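Local coordinates for aminotransferase, class V family protein (Trichomonas vaginalis, PDB 5F8V) that probably catalyses the pyridoxal-phosphate-dependent transamination between O-phospho-L-serine and 2-oxoglutarate that yields 3-phosphooxypyruvate and L-glutamate in serine biosynthesis, at residues Trp48-Gln52 against Ile251-Asn255; Asn70-Val74 against Gln236-Cys241; Val122-Ala126 against Thr141-Ser145; Asn132-Val136 against Gln160-Phe164; Glu276-Val281 against Cys353-Asp359. All blocks are in the same frame, centred on the assembly; numbering follows the deposited sequence.

Contact 1: residues Trp48-Gln52 against Ile251-Asn255; sequences WMEEQ and IYFAN
Trp48 and Glu51 of helix 46-63 pack against Ile251, Tyr252 and Asn255 of helix 248-263, a buried helix-helix crossing of the class-V aminotransferase fold in which the short axes run 45° apart and approach to 10.5 Å. The indole of Trp48 leads with the edge of its six-membered ring: CH2 lies 3.8 Å from Ile251 CB, which sits close to the ring plane together with the backbone N of Tyr252. On the same rim, CZ3 meets Tyr252 CB at 4.0 Å. Both partners cross the indole at roughly a right angle, and its rotation is fixed one turn on, where NE1 donates to Gln52 OE1 (2.9 Å). That oxygen also rests on Ile251 CD1. Glu51 swings CG away from its backbone N, bends at chi2, and meets Asn255 coming the other way. The carboxylate and amide planes are 58° apart; the donor stands well above the carboxylate plane but close to the plane of its own amide. Asn255 ND2 is shared with Glu54, and its OD1 takes a bond from Arg58, which ties the amide to helix 46-63 at both ends. Tyr252 turns its ring away, its hydroxyl bonding Glu27. A water donates to Glu51 OE2 and to Tyr252 O, while Asn255 ND2 reaches that same OE2 at 3.0 Å in a nearly straight bond (176°).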
# COMPACT_ATOMS: atom_id res chain seq x y z
N TRP A 48 17.32 -6.80 -1.42
CA TRP A 48 16.25 -5.79 -1.50
C TRP A 48 16.79 -4.36 -1.45
O TRP A 48 16.39 -3.51 -2.25
CB TRP A 48 15.14 -5.96 -0.45
CG TRP A 48 14.18 -4.85 -0.67
CD1 TRP A 48 14.00 -3.73 0.10
CD2 TRP A 48 13.40 -4.65 -1.84
NE1 TRP A 48 13.10 -2.88 -0.49
CE2 TRP A 48 12.72 -3.42 -1.70
CE3 TRP A 48 13.19 -5.41 -3.01
CZ2 TRP A 48 11.83 -2.94 -2.66
CZ3 TRP A 48 12.30 -4.93 -3.97
CH2 TRP A 48 11.64 -3.70 -3.78
N MET A 49 17.69 -4.09 -0.51
CA MET A 49 18.28 -2.75 -0.40
C MET A 49 18.97 -2.26 -1.68
O MET A 49 18.96 -1.07 -1.95
CB MET A 49 19.22 -2.68 0.81
CG MET A 49 18.44 -2.64 2.13
SD MET A 49 19.49 -2.80 3.58
CE MET A 49 20.33 -1.22 3.62
N GLU A 50 19.55 -3.17 -2.46
CA GLU A 50 20.08 -2.83 -3.79
C GLU A 50 18.97 -2.49 -4.79
O GLU A 50 19.08 -1.51 -5.53
CB GLU A 50 20.91 -3.98 -4.35
CG GLU A 50 22.27 -4.15 -3.70
CD GLU A 50 23.11 -5.24 -4.35
OE1 GLU A 50 22.60 -6.37 -4.52
OE2 GLU A 50 24.28 -4.97 -4.69
N GLU A 51 17.91 -3.30 -4.82
CA GLU A 51 16.79 -3.09 -5.75
C GLU A 51 16.14 -1.73 -5.54
O GLU A 51 15.87 -1.00 -6.50
CB GLU A 51 15.74 -4.19 -5.61
CG GLU A 51 14.49 -4.06 -6.50
CD GLU A 51 14.76 -4.20 -8.00
OE1 GLU A 51 15.87 -4.61 -8.40
OE2 GLU A 51 13.84 -3.92 -8.78
N GLN A 52 15.88 -1.39 -4.28
CA GLN A 52 15.19 -0.14 -3.97
C GLN A 52 16.08 1.07 -4.23
O GLN A 52 15.60 2.08 -4.72
CB GLN A 52 14.70 -0.12 -2.54
CG GLN A 52 13.84 1.11 -2.24
CD GLN A 52 13.08 1.00 -0.94
OE1 GLN A 52 12.49 -0.04 -0.65
NE2 GLN A 52 13.06 2.08 -0.18
N ILE A 251 7.48 -1.72 -5.83
CA ILE A 251 8.69 -0.97 -6.15
C ILE A 251 9.51 -1.70 -7.20
O ILE A 251 9.93 -1.09 -8.18
CB ILE A 251 9.54 -0.70 -4.87
CG1 ILE A 251 8.78 0.24 -3.93
CG2 ILE A 251 10.89 -0.08 -5.23
CD1 ILE A 251 9.16 0.08 -2.47
N TYR A 252 9.72 -2.99 -6.98
CA TYR A 252 10.33 -3.90 -7.97
C TYR A 252 9.65 -3.79 -9.34
O TYR A 252 10.32 -3.70 -10.36
CB TYR A 252 10.30 -5.35 -7.44
CG TYR A 252 10.22 -6.45 -8.49
CD1 TYR A 252 11.37 -7.00 -9.04
CD2 TYR A 252 8.99 -6.95 -8.92
CE1 TYR A 252 11.30 -8.01 -9.98
CE2 TYR A 252 8.91 -7.95 -9.88
CZ TYR A 252 10.07 -8.47 -10.41
OH TYR A 252 9.98 -9.47 -11.35
N PHE A 253 8.32 -3.83 -9.34
CA PHE A 253 7.58 -3.79 -10.60
C PHE A 253 7.63 -2.40 -11.24
O PHE A 253 7.76 -2.29 -12.46
CB PHE A 253 6.14 -4.26 -10.43
CG PHE A 253 5.50 -4.67 -11.72
CD1 PHE A 253 4.64 -3.82 -12.40
CD2 PHE A 253 5.81 -5.90 -12.29
CE1 PHE A 253 4.08 -4.21 -13.61
CE2 PHE A 253 5.26 -6.28 -13.50
CZ PHE A 253 4.39 -5.43 -14.16
N ALA A 254 7.56 -1.36 -10.43
CA ALA A 254 7.78 -0.00 -10.90
C ALA A 254 9.13 0.12 -11.61
O ALA A 254 9.20 0.69 -12.70
CB ALA A 254 7.71 0.98 -9.74
N ASN A 255 10.17 -0.45 -11.00
CA ASN A 255 11.52 -0.44 -11.56
C ASN A 255 11.60 -1.11 -12.92
O ASN A 255 12.31 -0.64 -13.81
CB ASN A 255 12.52 -1.07 -10.57
CG ASN A 255 13.97 -0.81 -10.94
OD1 ASN A 255 14.30 0.16 -11.62
ND2 ASN A 255 14.86 -1.67 -10.47
O HOH W 1 13.15 -4.68 -11.14

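Contact 2: residues Asn70-Val74 against Gln236-Cys241; sequences NILFV and QVKNNC
A Schellman motif ending helix 233-238 is laid against strand 69-75, outermost within this chain in the large mixed sheet, with Leu72 and Cys241 touching at its centre. Cys241 N bonds to Gln236 O at 2.9 Å and Asn240 N to Val237 O, with Asn240, at positive phi, as the C-prime residue. This reversal brings Cys241 back to the strand, where SG comes within 3.5 Å of Leu72 CD2. The sulfur stands beside its own backbone N (chi1 -66°), pointing at the strand backbone, and also lies close to Phe73 O. Leu72 spreads its two methyls over the helix end: CD1 rests on Gln236 CB at 3.8 Å, while CD2 meets Val237 CG2 at 3.7 Å and crosses that side chain at about a right angle. Earlier in the strand, Asn70 lays its amide beside both Val237 methyls, OD1 being 3.7 Å from CG1. Later in the strand Val74 CG1 touches the bent chain of Gln236 at CD (4.0 Å), a carbon-to-carbon contact; the amide NE2 bonds to Thr230 O. No clear direct hydrogen bond joins the segments; instead one water donates to Phe73 O (2.7 Å) and to Cys241 O, linking the two backbones. Asn70, Leu72 and Val74 bond through their backbones to Ile214, Val212 and Ser210 of strand 209-215. Ile71 points away from the helix end and packs on helix 46-63; the Phe73 ring leads off to the same helix and to helix 248-263, leaving the strand between these helices and the end of helix 233-238.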
# COMPACT_ATOMS: atom_id res chain seq x y z
N ASN A 70 14.32 14.99 -2.42
CA ASN A 70 14.23 13.59 -2.00
C ASN A 70 13.19 12.84 -2.85
O ASN A 70 12.22 13.45 -3.31
CB ASN A 70 13.79 13.48 -0.53
CG ASN A 70 14.75 14.16 0.42
OD1 ASN A 70 15.91 13.78 0.53
ND2 ASN A 70 14.27 15.17 1.12
N ILE A 71 13.40 11.54 -3.03
CA ILE A 71 12.46 10.67 -3.75
C ILE A 71 11.97 9.61 -2.77
O ILE A 71 12.78 8.91 -2.15
CB ILE A 71 13.11 10.01 -4.99
CG1 ILE A 71 13.62 11.08 -5.97
CG2 ILE A 71 12.11 9.09 -5.70
CD1 ILE A 71 14.43 10.55 -7.13
N LEU A 72 10.65 9.50 -2.62
CA LEU A 72 10.05 8.50 -1.74
C LEU A 72 9.20 7.51 -2.51
O LEU A 72 8.51 7.88 -3.45
CB LEU A 72 9.18 9.16 -0.67
CG LEU A 72 9.76 10.28 0.19
CD1 LEU A 72 8.75 10.68 1.25
CD2 LEU A 72 11.07 9.87 0.85
N PHE A 73 9.27 6.25 -2.11
CA PHE A 73 8.27 5.24 -2.43
C PHE A 73 7.54 4.99 -1.13
O PHE A 73 8.18 4.66 -0.13
CB PHE A 73 8.92 3.94 -2.90
CG PHE A 73 9.64 4.06 -4.21
CD1 PHE A 73 8.92 4.05 -5.40
CD2 PHE A 73 11.03 4.16 -4.26
CE1 PHE A 73 9.58 4.15 -6.62
CE2 PHE A 73 11.69 4.27 -5.48
CZ PHE A 73 10.97 4.26 -6.66
N VAL A 74 6.22 5.15 -1.14
CA VAL A 74 5.40 4.96 0.07
C VAL A 74 4.20 4.05 -0.17
O VAL A 74 3.73 3.89 -1.29
CB VAL A 74 4.92 6.31 0.65
CG1 VAL A 74 6.10 7.05 1.26
CG2 VAL A 74 4.22 7.17 -0.41
N GLN A 236 10.14 9.23 6.71
CA GLN A 236 10.42 8.41 5.52
C GLN A 236 11.84 8.66 4.98
O GLN A 236 12.59 7.71 4.75
CB GLN A 236 9.40 8.66 4.39
CG GLN A 236 7.98 8.18 4.67
CD GLN A 236 7.88 6.67 4.87
OE1 GLN A 236 8.72 5.90 4.39
NE2 GLN A 236 6.85 6.25 5.58
N VAL A 237 12.18 9.93 4.79
CA VAL A 237 13.51 10.33 4.29
C VAL A 237 14.62 9.82 5.22
O VAL A 237 15.56 9.17 4.78
CB VAL A 237 13.60 11.87 4.12
CG1 VAL A 237 15.03 12.33 3.84
CG2 VAL A 237 12.65 12.35 3.02
N LYS A 238 14.46 10.10 6.52
CA LYS A 238 15.41 9.70 7.56
C LYS A 238 15.73 8.19 7.56
O LYS A 238 16.86 7.81 7.85
CB LYS A 238 14.88 10.11 8.95
CG LYS A 238 15.92 10.10 10.07
CD LYS A 238 15.29 10.52 11.40
CE LYS A 238 16.31 10.58 12.53
NZ LYS A 238 16.89 9.24 12.84
N ASN A 239 14.73 7.36 7.22
CA ASN A 239 14.87 5.90 7.20
C ASN A 239 14.88 5.26 5.79
O ASN A 239 14.56 4.07 5.65
CB ASN A 239 13.75 5.27 8.05
CG ASN A 239 13.90 5.58 9.53
OD1 ASN A 239 14.71 4.96 10.22
ND2 ASN A 239 13.11 6.51 10.03
N ASN A 240 15.24 6.03 4.76
CA ASN A 240 15.34 5.55 3.37
C ASN A 240 14.10 4.79 2.88
O ASN A 240 14.21 3.75 2.24
CB ASN A 240 16.60 4.69 3.20
CG ASN A 240 17.88 5.44 3.52
OD1 ASN A 240 18.25 6.39 2.83
ND2 ASN A 240 18.56 5.03 4.59
N CYS A 241 12.92 5.32 3.23
CA CYS A 241 11.62 4.68 2.98
C CYS A 241 11.47 3.26 3.53
O CYS A 241 10.63 2.49 3.05
CB CYS A 241 11.27 4.72 1.49
SG CYS A 241 10.99 6.39 0.91
O HOH W 2 8.01 2.48 1.53

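Contact 3: residues Val122-Ala126 against Thr141-Ser145; sequences VNSVA and TWKLS
With chi1 at -176°, Asn123 extends its amide from the strand to the carbonyl of Lys143, while Val125, at chi1 164°, swings CG1 onto Trp142. The Asn123 ND2 to Lys143 O bond is 2.9 Å long but bent at the hydrogen (132°); the acceptor lies in the amide plane and the donor stands slightly off the carbonyl plane. Two residues on, the backbone answers in the other direction, Lys143 N donating to Val125 O at 3.0 Å in an almost straight bond. The two ends of Lys143's backbone are thus held by residues on one run of chain. These bonds fasten an irregular return segment along the end of strand 121-124, which within this chain is the outermost strand on this side of the large mixed sheet, with the two segments running nearly antiparallel. Backbone bonds link Asn123 to Val96 and Tyr98, and Val125 to Tyr98, and Asp97 takes bonds from both Asn123 ND2 and Ser145 OG. On the apolar side, Val125 CG1 presses against Trp142 CB at 3.3 Å, a tight fit, and meets Leu144 CD2 at 3.9 Å. The indole continues past the valine to pack on Phe151, while its NE1 donates to Pro137 O. A water donates to Thr141 O (2.9 Å) and, at longer range, to Val125 O, bridging the two backbones.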
# COMPACT_ATOMS: atom_id res chain seq x y z
N VAL A 122 -8.28 27.55 4.08
CA VAL A 122 -8.23 26.64 2.94
C VAL A 122 -8.98 27.29 1.78
O VAL A 122 -10.20 27.26 1.72
CB VAL A 122 -8.83 25.27 3.28
CG1 VAL A 122 -8.62 24.29 2.12
CG2 VAL A 122 -8.23 24.72 4.57
N ASN A 123 -8.22 27.88 0.86
CA ASN A 123 -8.77 28.74 -0.17
C ASN A 123 -8.83 28.02 -1.52
O ASN A 123 -7.82 27.49 -1.99
CB ASN A 123 -7.92 30.00 -0.29
CG ASN A 123 -8.48 30.99 -1.29
OD1 ASN A 123 -9.67 31.28 -1.29
ND2 ASN A 123 -7.62 31.52 -2.16
N SER A 124 -10.02 28.01 -2.13
CA SER A 124 -10.18 27.59 -3.52
C SER A 124 -9.91 28.80 -4.42
O SER A 124 -10.62 29.80 -4.34
CB SER A 124 -11.58 27.05 -3.75
OG SER A 124 -11.74 26.63 -5.10
N VAL A 125 -8.90 28.68 -5.28
CA VAL A 125 -8.32 29.79 -6.06
C VAL A 125 -9.23 30.35 -7.16
O VAL A 125 -9.25 31.58 -7.39
CB VAL A 125 -6.95 29.35 -6.66
CG1 VAL A 125 -6.48 30.26 -7.78
CG2 VAL A 125 -5.89 29.27 -5.57
N ALA A 126 -9.94 29.46 -7.85
CA ALA A 126 -10.84 29.83 -8.94
C ALA A 126 -12.27 29.34 -8.69
O ALA A 126 -13.06 29.22 -9.62
CB ALA A 126 -10.32 29.26 -10.26
N THR A 141 -7.80 35.60 -13.18
CA THR A 141 -8.97 35.53 -12.28
C THR A 141 -8.67 34.83 -10.96
O THR A 141 -9.51 34.83 -10.06
CB THR A 141 -10.15 34.78 -12.94
OG1 THR A 141 -9.78 33.41 -13.18
CG2 THR A 141 -10.55 35.43 -14.24
N TRP A 142 -7.50 34.20 -10.87
CA TRP A 142 -7.10 33.46 -9.68
C TRP A 142 -6.94 34.43 -8.51
O TRP A 142 -6.30 35.48 -8.65
CB TRP A 142 -5.77 32.72 -9.91
CG TRP A 142 -5.81 31.64 -10.98
CD1 TRP A 142 -6.85 31.34 -11.82
CD2 TRP A 142 -4.74 30.76 -11.35
NE1 TRP A 142 -6.50 30.33 -12.67
CE2 TRP A 142 -5.21 29.95 -12.40
CE3 TRP A 142 -3.44 30.57 -10.87
CZ2 TRP A 142 -4.42 28.97 -13.00
CZ3 TRP A 142 -2.64 29.60 -11.47
CH2 TRP A 142 -3.14 28.81 -12.53
N LYS A 143 -7.53 34.07 -7.37
CA LYS A 143 -7.42 34.83 -6.13
C LYS A 143 -6.52 34.06 -5.16
O LYS A 143 -6.97 33.11 -4.52
CB LYS A 143 -8.81 35.08 -5.52
CG LYS A 143 -9.46 36.41 -5.92
CD LYS A 143 -9.58 36.57 -7.43
CE LYS A 143 -10.12 37.94 -7.81
NZ LYS A 143 -10.06 38.16 -9.29
N LEU A 144 -5.25 34.46 -5.09
CA LEU A 144 -4.27 33.80 -4.24
C LEU A 144 -4.29 34.37 -2.83
O LEU A 144 -4.70 35.51 -2.62
CB LEU A 144 -2.86 33.93 -4.84
CG LEU A 144 -2.67 33.62 -6.33
CD1 LEU A 144 -1.18 33.57 -6.65
CD2 LEU A 144 -3.36 32.33 -6.76
N SER A 145 -3.84 33.57 -1.87
CA SER A 145 -3.83 33.95 -0.45
C SER A 145 -2.49 34.59 -0.10
O SER A 145 -1.47 34.26 -0.70
CB SER A 145 -4.07 32.72 0.42
OG SER A 145 -5.35 32.18 0.17
O HOH W 3 -11.64 33.40 -8.65

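Contact 4: residues Asn132-Val136 against Gln160-Phe164; sequences NPVEV and QGIEF
Val136 and Ile162 form the close-packed end of this contact, their methyls CG2 and CG2 meeting at 3.6 Å. The same Val136 CG2 lies over one face of the Phe164 ring in a CH-pi contact, 4.0 Å from the centroid and 28° off the ring normal. Its sister methyl CG1 is 3.7 Å from CZ of the same ring, so both branches of the valine are used. Ile162 works in two directions: CG2 faces Val136, while CG1, set beside the backbone N (chi1 -60°), carries CD1 away to Pro133, where it meets CG at 3.7 Å. The fit is slacker toward Gln160, whose CG touches Pro133 CG at 4.0 Å before the chain bends at chi2 and sends its amide to Thr103. The partly exposed side belongs to Glu135, whose carboxylate forms a salt bridge with Lys296; across the contact it offers little more than its carbonyl oxygen, 4.0 Å from Ile162 CD1. Gly161 and Ile162 together face Glu157 in a G1 beta bulge, Gly161 taking the positive phi, within the small two-stranded antiparallel hairpin 156-157 and 162-163. The loop between strands 121-124 and 148-154 thus lies on this hairpin through alternate residues, Ile162 and Phe164, while Glu163 points away, its carboxylate bonding Arg302 and Asn181. With no hydrogen bond between the two segments, they meet through apolar packing, and the charged groups find their partners elsewhere in the chain.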
# COMPACT_ATOMS: atom_id res chain seq x y z
N ASN A 132 -19.06 20.48 -16.08
CA ASN A 132 -18.25 20.11 -17.24
C ASN A 132 -17.36 21.27 -17.70
O ASN A 132 -17.69 21.97 -18.66
CB ASN A 132 -19.15 19.67 -18.39
CG ASN A 132 -20.03 18.50 -18.01
OD1 ASN A 132 -19.53 17.44 -17.65
ND2 ASN A 132 -21.35 18.69 -18.06
N PRO A 133 -16.21 21.47 -17.02
CA PRO A 133 -15.33 22.56 -17.44
C PRO A 133 -14.72 22.29 -18.81
O PRO A 133 -14.50 21.13 -19.16
CB PRO A 133 -14.25 22.59 -16.36
CG PRO A 133 -14.26 21.23 -15.77
CD PRO A 133 -15.69 20.78 -15.82
N VAL A 134 -14.49 23.35 -19.57
CA VAL A 134 -13.88 23.27 -20.90
C VAL A 134 -12.43 23.75 -20.91
O VAL A 134 -11.77 23.71 -21.95
CB VAL A 134 -14.70 24.07 -21.95
CG1 VAL A 134 -16.16 23.64 -21.93
CG2 VAL A 134 -14.57 25.58 -21.75
N GLU A 135 -11.94 24.21 -19.75
CA GLU A 135 -10.63 24.84 -19.65
C GLU A 135 -10.24 24.96 -18.18
O GLU A 135 -11.07 24.79 -17.29
CB GLU A 135 -10.65 26.23 -20.32
CG GLU A 135 -11.65 27.22 -19.71
CD GLU A 135 -11.78 28.54 -20.46
OE1 GLU A 135 -10.92 28.86 -21.32
OE2 GLU A 135 -12.75 29.27 -20.19
N VAL A 136 -8.96 25.25 -17.94
CA VAL A 136 -8.51 25.77 -16.65
C VAL A 136 -8.88 27.26 -16.64
O VAL A 136 -8.61 27.96 -17.62
CB VAL A 136 -6.99 25.61 -16.48
CG1 VAL A 136 -6.50 26.30 -15.21
CG2 VAL A 136 -6.63 24.13 -16.46
N GLN A 160 -12.16 14.67 -16.44
CA GLN A 160 -12.47 15.81 -17.31
C GLN A 160 -11.59 15.87 -18.56
O GLN A 160 -11.97 16.48 -19.56
CB GLN A 160 -12.37 17.12 -16.53
CG GLN A 160 -13.48 17.34 -15.51
CD GLN A 160 -13.32 16.54 -14.24
OE1 GLN A 160 -12.20 16.26 -13.80
NE2 GLN A 160 -14.43 16.17 -13.63
N GLY A 161 -10.42 15.23 -18.52
CA GLY A 161 -9.46 15.32 -19.63
C GLY A 161 -8.86 16.71 -19.82
O GLY A 161 -8.68 17.16 -20.95
N ILE A 162 -8.58 17.39 -18.70
CA ILE A 162 -7.95 18.73 -18.68
C ILE A 162 -6.51 18.60 -18.16
O ILE A 162 -6.31 18.16 -17.04
CB ILE A 162 -8.75 19.71 -17.80
CG1 ILE A 162 -10.18 19.85 -18.37
CG2 ILE A 162 -8.08 21.09 -17.75
CD1 ILE A 162 -11.08 20.80 -17.62
N GLU A 163 -5.53 18.97 -18.98
CA GLU A 163 -4.10 18.84 -18.66
C GLU A 163 -3.39 20.16 -18.88
O GLU A 163 -3.67 20.87 -19.85
CB GLU A 163 -3.43 17.77 -19.54
CG GLU A 163 -2.02 17.38 -19.11
CD GLU A 163 -1.45 16.19 -19.89
OE1 GLU A 163 -1.67 16.10 -21.11
OE2 GLU A 163 -0.78 15.33 -19.27
N PHE A 164 -2.47 20.49 -17.98
CA PHE A 164 -1.66 21.68 -18.10
C PHE A 164 -0.52 21.38 -19.04
O PHE A 164 0.10 20.33 -18.93
CB PHE A 164 -1.07 22.08 -16.74
CG PHE A 164 -2.05 22.72 -15.82
CD1 PHE A 164 -2.01 24.10 -15.59
CD2 PHE A 164 -3.01 21.96 -15.17
CE1 PHE A 164 -2.92 24.69 -14.73
CE2 PHE A 164 -3.92 22.55 -14.31
CZ PHE A 164 -3.86 23.92 -14.08

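Contact 5: residues Glu276-Val281 against Cys353-Asp359; sequences EKAKKV and CPMEAVD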
# COMPACT_ATOMS: atom_id res chain seq x y z
N GLU A 276 1.14 11.46 -30.28
CA GLU A 276 0.71 10.78 -31.51
C GLU A 276 -0.61 10.05 -31.30
O GLU A 276 -1.55 10.22 -32.07
CB GLU A 276 1.75 9.77 -32.00
CG GLU A 276 2.87 10.38 -32.82
CD GLU A 276 3.98 9.39 -33.13
OE1 GLU A 276 3.67 8.18 -33.35
OE2 GLU A 276 5.15 9.82 -33.16
N LYS A 277 -0.65 9.22 -30.26
CA LYS A 277 -1.86 8.49 -29.90
C LYS A 277 -3.04 9.43 -29.62
O LYS A 277 -4.13 9.22 -30.15
CB LYS A 277 -1.60 7.55 -28.72
CG LYS A 277 -0.71 6.36 -29.06
CD LYS A 277 -0.50 5.45 -27.86
CE LYS A 277 0.49 6.05 -26.86
NZ LYS A 277 0.87 5.06 -25.81
N ALA A 278 -2.82 10.48 -28.82
CA ALA A 278 -3.88 11.45 -28.48
C ALA A 278 -4.45 12.17 -29.70
O ALA A 278 -5.66 12.31 -29.81
CB ALA A 278 -3.38 12.47 -27.46
N LYS A 279 -3.57 12.59 -30.60
CA LYS A 279 -3.97 13.31 -31.83
C LYS A 279 -4.92 12.47 -32.70
O LYS A 279 -5.95 12.96 -33.17
CB LYS A 279 -2.72 13.71 -32.62
CG LYS A 279 -2.97 14.62 -33.82
CD LYS A 279 -1.72 14.71 -34.69
CE LYS A 279 -1.89 15.70 -35.84
NZ LYS A 279 -1.89 17.11 -35.35
N LYS A 280 -4.58 11.20 -32.89
CA LYS A 280 -5.46 10.23 -33.56
C LYS A 280 -6.84 10.12 -32.88
O LYS A 280 -7.86 10.16 -33.56
CB LYS A 280 -4.81 8.85 -33.65
CG LYS A 280 -3.61 8.76 -34.60
CD LYS A 280 -3.12 7.32 -34.71
CE LYS A 280 -2.18 7.13 -35.90
NZ LYS A 280 -1.62 5.75 -35.94
N VAL A 281 -6.86 10.01 -31.55
CA VAL A 281 -8.13 9.85 -30.83
C VAL A 281 -8.97 11.12 -30.97
O VAL A 281 -10.16 11.04 -31.24
CB VAL A 281 -7.95 9.48 -29.34
CG1 VAL A 281 -9.28 9.41 -28.62
CG2 VAL A 281 -7.20 8.16 -29.17
N CYS A 353 -0.17 1.98 -23.41
CA CYS A 353 -1.31 1.76 -24.30
C CYS A 353 -0.79 1.59 -25.73
O CYS A 353 -0.25 2.54 -26.29
CB CYS A 353 -2.31 2.91 -24.23
SG CYS A 353 -3.64 2.70 -25.45
N PRO A 354 -0.91 0.38 -26.31
CA PRO A 354 -0.29 0.16 -27.62
C PRO A 354 -0.94 0.98 -28.73
O PRO A 354 -2.13 1.24 -28.68
CB PRO A 354 -0.51 -1.34 -27.89
CG PRO A 354 -0.90 -1.92 -26.57
CD PRO A 354 -1.63 -0.82 -25.86
N MET A 355 -0.15 1.37 -29.73
CA MET A 355 -0.68 2.11 -30.88
C MET A 355 -1.75 1.28 -31.61
O MET A 355 -2.71 1.83 -32.15
CB MET A 355 0.45 2.50 -31.85
CG MET A 355 -0.01 3.15 -33.15
SD MET A 355 -1.08 4.59 -32.90
CE MET A 355 0.16 5.83 -32.55
N GLU A 356 -1.57 -0.03 -31.61
CA GLU A 356 -2.56 -0.95 -32.15
C GLU A 356 -3.94 -0.78 -31.50
O GLU A 356 -4.95 -0.87 -32.18
CB GLU A 356 -2.09 -2.39 -31.96
CG GLU A 356 -2.86 -3.40 -32.76
CD GLU A 356 -2.28 -4.78 -32.62
OE1 GLU A 356 -2.57 -5.45 -31.60
OE2 GLU A 356 -1.54 -5.19 -33.51
N ALA A 357 -3.97 -0.57 -30.18
CA ALA A 357 -5.23 -0.38 -29.45
C ALA A 357 -5.95 0.88 -29.92
O ALA A 357 -7.17 0.86 -30.15
CB ALA A 357 -4.99 -0.32 -27.95
N VAL A 358 -5.19 1.97 -30.05
CA VAL A 358 -5.71 3.23 -30.54
C VAL A 358 -6.25 3.07 -31.98
O VAL A 358 -7.33 3.58 -32.29
CB VAL A 358 -4.66 4.37 -30.48
CG1 VAL A 358 -5.15 5.61 -31.20
CG2 VAL A 358 -4.31 4.70 -29.02
N ASP A 359 -5.49 2.38 -32.84
CA ASP A 359 -5.95 2.06 -34.21
C ASP A 359 -7.28 1.29 -34.23
O ASP A 359 -8.15 1.60 -35.03
CB ASP A 359 -4.92 1.23 -34.98
CG ASP A 359 -3.76 2.04 -35.52
OD1 ASP A 359 -3.80 3.28 -35.55
OD2 ASP A 359 -2.77 1.42 -35.95
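Lys277 and Cys353 make the shortest link between these segments: NZ donates to the backbone O of Cys353 at 2.8 Å, in the carbonyl plane and on a lone pair. The lysine chain leaves its helix beside the backbone N and bends at chi3 (-76°), which brings the ammonium to the turn before the second helix. Its methylene part is used as well, CG lying 3.6 Å from Met355 CE as the two chains slide past each other in opposite directions. Val358 points at the facing helix and divides its methyls between two neighbours: CG2 rests on Lys277 CB at 3.9 Å, and CG1 on Val281 CG2 at the same separation, crossing at about a right angle. On the solvent side the extended Lys280 chain passes Met355, with NZ 3.3 Å from SD, and ends in a salt bridge to Asp359 OD1 whose hydrogen bond is weak at 3.3 Å. Helix 267-286 and the C-terminal helix 355-367 lie side by side, their short axes 10.1 Å apart and only 4° from parallel, in the C-terminal part of the class-V aminotransferase chain. Pro354 occupies the N-cap position of the second helix, directly after the carbonyl that Lys277 grips. A second carbonyl, that of Tyr350, also accepts from Lys277 NZ, and Asn274 OD1 adds a weak bond. Farther out, Val281 and Ala278 pack on Met305 of strand 304-307, whereas Cys353 and Ala357 touch Phe9 near the N terminus.

In the fold
From the N terminus, helix 46-63 enters contact 1 and strand 69-75 enters contact 2. Segments 122-126 and 132-136 follow, opening contacts 3 and 4. Contact 3 closes at 141-145 and contact 4 at 160-164, so their loops cross; the two touch where Trp142 meets Val136. Helix 233-238 then closes contact 2 and helix 248-263 closes contact 1, the former loop lying within the latter and both enclosing contacts 3 and 4. Contacts 1 and 2 also touch, Ile251 packing on Phe73. Contacts 2 and 3 reach the strands outermost within this chain in one sheet, the centres of the two contacts about 31 Å apart. Contact 5 comes later, in series, joining helix 267-286 to the C-terminal helix.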